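Side-chain contacts in spermidine N1-acetyltransferase (Vibrio cholerae O1 biovar El Tor, PDB 6DAU), which catalyses transfer of an acetyl group, with acetyl-CoA as donor, to the polyamines spermidine and spermine: residues V125-P128 and K129-H132; A106-Y109 and S110-L114; H51-A54 and E55-F58. The protein carries 2 engineered substitutions. All blocks are in the same frame, centred on the assembly; numbering follows the deposited sequence. Where two conformers were deposited one is given.

Contact 1 of 3, residues V125-P128 and K129-H132; sequences VENP and KAVH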
loop_
_atom_site.group_PDB
_atom_site.type_symbol
_atom_site.label_atom_id
_atom_site.label_comp_id
_atom_site.label_asym_id
_atom_site.label_seq_id
_atom_site.Cartn_x
_atom_site.Cartn_y
_atom_site.Cartn_z
ATOM N N VAL C 125 -34.720 -7.250 -32.348
ATOM C CA VAL C 125 -35.484 -7.542 -33.566
ATOM C C VAL C 125 -36.987 -7.589 -33.253
ATOM O O VAL C 125 -37.807 -7.203 -34.081
ATOM C CB VAL C 125 -34.959 -8.853 -34.221
ATOM C CG1 VAL C 125 -35.994 -9.506 -35.127
ATOM C CG2 VAL C 125 -33.681 -8.555 -34.996
ATOM N N GLU C 126 -37.315 -8.019 -32.031
ATOM C CA GLU C 126 -38.691 -8.079 -31.543
ATOM C C GLU C 126 -39.252 -6.721 -31.143
ATOM O O GLU C 126 -40.372 -6.625 -30.665
ATOM C CB GLU C 126 -38.789 -9.079 -30.381
ATOM C CG GLU C 126 -38.760 -10.522 -30.880
ATOM C CD GLU C 126 -38.648 -11.553 -29.785
ATOM O OE1 GLU C 126 -38.299 -12.706 -30.116
ATOM O OE2 GLU C 126 -38.927 -11.235 -28.604
ATOM N N ASN C 127 -38.481 -5.665 -31.348
ATOM C CA ASN C 127 -38.949 -4.309 -31.118
ATOM C C ASN C 127 -38.926 -3.517 -32.454
ATOM O O ASN C 127 -38.161 -2.544 -32.583
ATOM C CB ASN C 127 -38.073 -3.662 -30.053
ATOM C CG ASN C 127 -38.608 -2.341 -29.546
ATOM O OD1 ASN C 127 -39.584 -1.794 -30.063
ATOM N ND2 ASN C 127 -37.939 -1.806 -28.530
ATOM N N PRO C 128 -39.770 -3.917 -33.445
ATOM C CA PRO C 128 -39.690 -3.274 -34.763
ATOM C C PRO C 128 -40.034 -1.769 -34.736
ATOM O O PRO C 128 -39.608 -1.037 -35.645
ATOM C CB PRO C 128 -40.717 -4.058 -35.609
ATOM C CG PRO C 128 -41.749 -4.536 -34.602
ATOM C CD PRO C 128 -40.981 -4.774 -33.332
ATOM N N LYS C 129 -40.767 -1.317 -33.704
ATOM C CA LYS C 129 -41.076 0.104 -33.553
ATOM C C LYS C 129 -39.816 0.929 -33.310
ATOM O O LYS C 129 -39.618 1.975 -33.945
ATOM C CB LYS C 129 -42.080 0.324 -32.410
ATOM C CG LYS C 129 -43.452 -0.216 -32.634
ATOM C CD LYS C 129 -44.244 0.100 -31.366
ATOM C CE LYS C 129 -45.653 -0.391 -31.516
ATOM N NZ LYS C 129 -46.388 -0.092 -30.263
ATOM N N ALA C 130 -38.948 0.445 -32.410
ATOM C CA ALA C 130 -37.687 1.114 -32.163
ATOM C C ALA C 130 -36.795 1.109 -33.418
ATOM O O ALA C 130 -36.213 2.149 -33.769
ATOM C CB ALA C 130 -36.986 0.503 -30.963
ATOM N N VAL C 131 -36.740 -0.032 -34.112
ATOM C CA VAL C 131 -36.002 -0.145 -35.381
ATOM C C VAL C 131 -36.412 0.968 -36.336
ATOM O O VAL C 131 -35.568 1.707 -36.855
ATOM C CB VAL C 131 -36.201 -1.542 -36.050
ATOM C CG1 VAL C 131 -35.657 -1.584 -37.479
ATOM C CG2 VAL C 131 -35.540 -2.633 -35.221
ATOM N N HIS C 132 -37.710 1.100 -36.548
ATOM C CA HIS C 132 -38.219 2.067 -37.502
ATOM C C HIS C 132 -37.906 3.501 -37.070
ATOM O O HIS C 132 -37.479 4.305 -37.910
ATOM C CB HIS C 132 -39.699 1.785 -37.836
ATOM C CG HIS C 132 -40.320 2.800 -38.738
ATOM N ND1 HIS C 132 -41.153 3.797 -38.271
ATOM C CD2 HIS C 132 -40.252 2.966 -40.084
ATOM C CE1 HIS C 132 -41.586 4.525 -39.291
ATOM N NE2 HIS C 132 -41.047 4.046 -40.399
#

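Contact 2 of 3, residues A106-Y109 and S110-L114; sequences ALDY and SFTIL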
loop_
_atom_site.group_PDB
_atom_site.type_symbol
_atom_site.label_atom_id
_atom_site.label_comp_id
_atom_site.label_asym_id
_atom_site.label_seq_id
_atom_site.Cartn_x
_atom_site.Cartn_y
_atom_site.Cartn_z
ATOM N N ALA C 106 -27.682 13.327 -29.114
ATOM C CA ALA C 106 -26.551 12.405 -28.934
ATOM C C ALA C 106 -25.667 12.412 -30.167
ATOM O O ALA C 106 -24.424 12.462 -30.060
ATOM C CB ALA C 106 -27.039 11.004 -28.678
ATOM N N LEU C 107 -26.318 12.395 -31.336
ATOM C CA LEU C 107 -25.601 12.407 -32.598
ATOM C C LEU C 107 -24.883 13.715 -32.797
ATOM O O LEU C 107 -23.729 13.746 -33.247
ATOM C CB LEU C 107 -26.543 12.103 -33.764
ATOM C CG LEU C 107 -27.131 10.679 -33.753
ATOM C CD1 LEU C 107 -27.965 10.452 -34.991
ATOM C CD2 LEU C 107 -26.070 9.586 -33.641
ATOM N N ASP C 108 -25.560 14.799 -32.434
ATOM C CA ASP C 108 -24.974 16.115 -32.506
ATOM C C ASP C 108 -23.672 16.205 -31.694
ATOM O O ASP C 108 -22.641 16.699 -32.191
ATOM C CB ASP C 108 -25.926 17.173 -32.025
ATOM C CG ASP C 108 -26.744 17.779 -33.140
ATOM O OD1 ASP C 108 -26.154 18.355 -34.066
ATOM O OD2 ASP C 108 -27.973 17.672 -33.088
ATOM N N TYR C 109 -23.727 15.742 -30.451
ATOM C CA TYR C 109 -22.569 15.795 -29.625
ATOM C C TYR C 109 -21.463 14.865 -30.193
ATOM O O TYR C 109 -20.308 15.285 -30.310
ATOM C CB TYR C 109 -22.957 15.438 -28.195
ATOM C CG TYR C 109 -21.772 15.197 -27.306
ATOM C CD1 TYR C 109 -21.128 16.245 -26.631
ATOM C CD2 TYR C 109 -21.327 13.900 -27.111
ATOM C CE1 TYR C 109 -20.052 15.998 -25.774
ATOM C CE2 TYR C 109 -20.261 13.625 -26.259
ATOM C CZ TYR C 109 -19.632 14.675 -25.611
ATOM O OH TYR C 109 -18.580 14.339 -24.816
ATOM N N SER C 110 -21.839 13.646 -30.579
ATOM C CA SER C 110 -20.896 12.677 -31.145
ATOM C C SER C 110 -20.156 13.210 -32.360
ATOM O O SER C 110 -18.929 13.017 -32.487
ATOM C CB SER C 110 -21.609 11.379 -31.513
ATOM O OG SER C 110 -22.235 10.866 -30.368
ATOM N N PHE C 111 -20.903 13.896 -33.237
ATOM C CA PHE C 111 -20.377 14.243 -34.557
ATOM C C PHE C 111 -19.883 15.662 -34.700
ATOM O O PHE C 111 -19.093 15.936 -35.599
ATOM C CB PHE C 111 -21.424 13.955 -35.639
ATOM C CG PHE C 111 -21.699 12.489 -35.846
ATOM C CD1 PHE C 111 -20.661 11.546 -35.818
ATOM C CD2 PHE C 111 -23.011 12.045 -36.080
ATOM C CE1 PHE C 111 -20.924 10.200 -36.051
ATOM C CE2 PHE C 111 -23.267 10.694 -36.306
ATOM C CZ PHE C 111 -22.225 9.776 -36.314
ATOM N N THR C 112 -20.331 16.576 -33.842
ATOM C CA THR C 112 -19.914 17.984 -33.982
ATOM C C THR C 112 -18.922 18.379 -32.903
ATOM O O THR C 112 -18.244 19.389 -33.063
ATOM C CB THR C 112 -21.095 19.013 -33.970
ATOM O OG1 THR C 112 -21.715 19.029 -32.675
ATOM C CG2 THR C 112 -22.139 18.676 -35.013
ATOM N N ILE C 113 -18.858 17.614 -31.809
ATOM C CA ILE C 113 -17.977 17.939 -30.676
ATOM C C ILE C 113 -16.894 16.863 -30.461
ATOM O O ILE C 113 -15.713 17.203 -30.422
ATOM C CB ILE C 113 -18.762 18.208 -29.372
ATOM C CG1 ILE C 113 -19.647 19.466 -29.550
ATOM C CG2 ILE C 113 -17.830 18.343 -28.153
ATOM C CD1 ILE C 113 -20.689 19.670 -28.471
ATOM N N LEU C 114 -17.292 15.597 -30.324
ATOM C CA LEU C 114 -16.329 14.505 -30.175
ATOM C C LEU C 114 -15.600 14.144 -31.452
ATOM O O LEU C 114 -14.561 13.485 -31.402
ATOM C CB LEU C 114 -16.986 13.226 -29.644
ATOM C CG LEU C 114 -17.374 13.172 -28.163
ATOM C CD1 LEU C 114 -17.740 11.730 -27.832
ATOM C CD2 LEU C 114 -16.243 13.658 -27.268
#

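Contact 3 of 3, residues H51-A54 and E55-F58; sequences HDNA and ERRF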
loop_
_atom_site.group_PDB
_atom_site.type_symbol
_atom_site.label_atom_id
_atom_site.label_comp_id
_atom_site.label_asym_id
_atom_site.label_seq_id
_atom_site.Cartn_x
_atom_site.Cartn_y
_atom_site.Cartn_z
ATOM N N HIS C 51 -12.422 9.492 -14.493
ATOM C CA HIS C 51 -11.672 10.211 -15.544
ATOM C C HIS C 51 -11.469 9.383 -16.803
ATOM O O HIS C 51 -10.712 9.775 -17.683
ATOM C CB HIS C 51 -10.287 10.665 -14.997
ATOM C CG HIS C 51 -10.399 11.627 -13.863
ATOM N ND1 HIS C 51 -10.841 12.934 -14.024
ATOM C CD2 HIS C 51 -10.180 11.465 -12.535
ATOM C CE1 HIS C 51 -10.883 13.533 -12.848
ATOM N NE2 HIS C 51 -10.486 12.664 -11.922
ATOM N N ASP C 52 -12.087 8.217 -16.854
ATOM C CA ASP C 52 -11.888 7.320 -17.974
ATOM C C ASP C 52 -12.818 7.761 -19.131
ATOM O O ASP C 52 -14.042 7.915 -18.944
ATOM C CB ASP C 52 -12.159 5.888 -17.514
ATOM C CG ASP C 52 -11.847 4.837 -18.583
ATOM O OD1 ASP C 52 -11.792 5.137 -19.811
ATOM O OD2 ASP C 52 -11.697 3.658 -18.191
ATOM N N ASN C 53 -12.229 7.931 -20.298
ATOM C CA ASN C 53 -12.835 8.450 -21.526
ATOM C C ASN C 53 -13.543 7.475 -22.441
ATOM O O ASN C 53 -14.073 7.871 -23.487
ATOM C CB ASN C 53 -11.658 8.664 -22.456
ATOM C CG ASN C 53 -11.328 10.080 -22.675
ATOM O OD1 ASN C 53 -11.890 10.973 -22.017
ATOM N ND2 ASN C 53 -10.336 10.324 -23.566
ATOM N N ALA C 54 -13.439 6.187 -22.119
ATOM C CA ALA C 54 -13.957 5.112 -22.977
ATOM C C ALA C 54 -15.500 5.116 -22.984
ATOM O O ALA C 54 -16.113 4.534 -23.893
ATOM C CB ALA C 54 -13.405 3.758 -22.556
ATOM N N GLU C 55 -16.109 5.776 -21.993
ATOM C CA GLU C 55 -17.568 5.946 -21.955
ATOM C C GLU C 55 -17.912 7.359 -21.539
ATOM O O GLU C 55 -17.153 7.999 -20.785
ATOM C CB GLU C 55 -18.251 4.939 -21.006
ATOM C CG GLU C 55 -17.832 3.493 -21.250
ATOM C CD GLU C 55 -18.578 2.443 -20.463
ATOM O OE1 GLU C 55 -18.496 1.274 -20.896
ATOM O OE2 GLU C 55 -19.254 2.756 -19.433
ATOM N N ARG C 56 -19.046 7.849 -22.031
ATOM C CA ARG C 56 -19.519 9.199 -21.741
ATOM C C ARG C 56 -21.034 9.149 -21.558
ATOM O O ARG C 56 -21.745 8.507 -22.363
ATOM C CB ARG C 56 -19.147 10.176 -22.854
ATOM C CG ARG C 56 -17.636 10.474 -22.960
ATOM C CD ARG C 56 -17.348 11.273 -24.230
ATOM N NE ARG C 56 -15.919 11.317 -24.554
ATOM C CZ ARG C 56 -15.062 12.230 -24.083
ATOM N NH1 ARG C 56 -15.484 13.187 -23.276
ATOM N NH2 ARG C 56 -13.787 12.190 -24.406
ATOM N N ARG C 57 -21.503 9.813 -20.499
ATOM C CA ARG C 57 -22.909 9.763 -20.095
ATOM C C ARG C 57 -23.468 11.139 -19.830
ATOM O O ARG C 57 -22.798 12.015 -19.273
ATOM C CB ARG C 57 -23.097 8.876 -18.859
ATOM C CG ARG C 57 -22.967 7.397 -19.216
ATOM C CD ARG C 57 -23.085 6.497 -17.979
ATOM N NE ARG C 57 -22.999 5.091 -18.409
ATOM C CZ ARG C 57 -21.855 4.412 -18.553
ATOM N NH1 ARG C 57 -21.886 3.174 -18.984
ATOM N NH2 ARG C 57 -20.675 4.962 -18.257
ATOM N N PHE C 58 -24.724 11.320 -20.253
ATOM C CA PHE C 58 -25.392 12.595 -20.147
ATOM C C PHE C 58 -26.770 12.350 -19.600
ATOM O O PHE C 58 -27.506 11.497 -20.127
ATOM C CB PHE C 58 -25.426 13.291 -21.524
ATOM C CG PHE C 58 -24.062 13.586 -22.057
ATOM C CD1 PHE C 58 -23.381 14.730 -21.632
ATOM C CD2 PHE C 58 -23.420 12.674 -22.885
ATOM C CE1 PHE C 58 -22.090 14.985 -22.070
ATOM C CE2 PHE C 58 -22.119 12.917 -23.319
ATOM C CZ PHE C 58 -21.457 14.080 -22.933
#

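Contact 1 of 3, residues V125-P128 and K129-H132
Asn127 lays its carboxamide beside the methyl of Ala130, three residues further along the chain. With CG anti to the backbone N (chi1 -170°), the amide is carried toward the first turn of the helix, within reach of Ala130 N. Its two ends then do different work. Asn127 OD1 accepts a hydrogen bond from Ala130 N, a weak one at 3.3 Å, while Asn127 ND2 rests 3.5 Å from Ala130 CB. Alanine suits this place: its single methyl packs against the amide with no further side-chain atoms beside it. Lys129 also approaches, its CB 4.0 Å from Asn127 OD1, but its extended chain carries the ammonium group away. This is an N-cap: Asn127 stands just before helix 128-136, where early turns have backbone N-H groups without a carbonyl from a preceding turn. The helix follows strand 118-124 in the GNAT fold, and both Ala130 and Val131 pack on Val123 of that strand. Pro128 fits the first turn, since its missing N-H costs nothing there and its ring holds phi near the helical value. Pro128 O accepts His132 N at 3.0 Å and has Val131 CB 3.5 Å away. Val131 sets CG1 anti to its backbone N (chi1 169°) and brings CG2 to 3.7 Å from Asn127 O. Asn127 O also accepts Val131 N, in the carbonyl plane, through an almost straight bond of 3.3 Å. The side chain of His132 comes near Pro128 O only through CB, and the imidazole leads off from the turn.

Contact 2 of 3, residues A106-Y109 and S110-L114
Tyr109 and Leu114 meet at the closing end of helix 98-112, the connecting helix of a beta-alpha-beta unit that links the neighbouring parallel strands 82-89 and 118-124 of the GNAT sheet. The tyrosine ring is swung toward the C-terminal end of the helix because its CG stands anti to the backbone N (chi1 168°). Leu114 sets its branch point against it, CG being 3.5 Å from Tyr109 CE2, and CD2 continues alongside the phenol oxygen. Ile113 crosses the same ring at about a right angle, with its CD1 3.9 Å from Tyr109 CD1. Both branched side chains lie on the same side of the ring plane, Ile113 at the CD1/CE1 flank and Leu114 at the CE2 flank; the hydroxyl is bonded to Glu37 of the second subunit. Tyr109 O closes the helix by accepting Ile113 N, from above its carbonyl plane, and Leu114 N, at 3.0 Å almost head-on, the latter an i to i+5, pi-type bond. On the buried side, Leu107 and Phe111 run side by side, Leu107 CD2 lying 4.0 Å from Phe111 CE2, and both reach Ile119 and Ile163 of the sheet. Ser110 packs between helix and strands, on Leu73 and Ile119, where a small residue able to satisfy its own hydroxyl fits. Ser110 OG folds back beside its own backbone N (chi1 -58°) and donates to Ala106 O at 2.7 Å. That oxygen accepts twice from one residue, OG arriving 38° out of the carbonyl plane and Ser110 N reaching it from the opposite face.

Contact 3 of 3, residues H51-A54 and E55-F58
Arg56 holds CG anti to its carbonyl carbon (chi1 -69°) and runs extended from CG to NE, which brings its guanidinium alongside the amide of Asn53. The planes of the two groups are turned 43° apart. Arg56 NH2 lies 3.3 Å from Asn53 OD1, but the angle is too poor for a hydrogen bond, and Asn53 occupies two conformations, so this is a loose polar approach. Arg56 is gripped instead by Tyr78, whose hydroxyl bonds to NH2, and by Glu37 of the second subunit, in a salt bridge with NH1. The loop before strand 56-61 turns at Asp52, an Asx turn in which OD1 accepts Ala54 N at 3.0 Å. Glu55 lays CG 3.3 Å from Ala54 O and extends to Arg57, two residues on along the strand. Arg57 presents NH1 and NH2 end-on to the single atom Glu55 OE2, at 2.7 Å for NH1, with the oxygen in the guanidinium plane. Phe32 N also donates to OE2. Three donors on one buried oxygen should favour an ionised carboxylate, while the flat guanidinium at the end of Arg57's long chain brings positive charge, which it probably shares with Glu72, bridged by its NE.

How the contacts relate
Contact 1 is a surface feature, whereas contacts 2 and 3 are partly buried and touch each other. Tyr109 CZ comes 3.3 Å from Phe58 CZ where the two rings meet edge to face. Both also reach the second subunit, and its Glu37 binds Tyr109 of one and Arg56 of the other. Contact 1 lies about 18 Å from contact 3 by nearest atoms and touches no other subunit. The helices of contacts 1 and 2 both pack on strand 118-124, and contacts 2 and 3 both touch strand 67-77. The chemistry follows the setting: an exposed helix start capped by an amide, a helix end closed by aromatic and aliphatic groups, and a strand start dominated by buried charges.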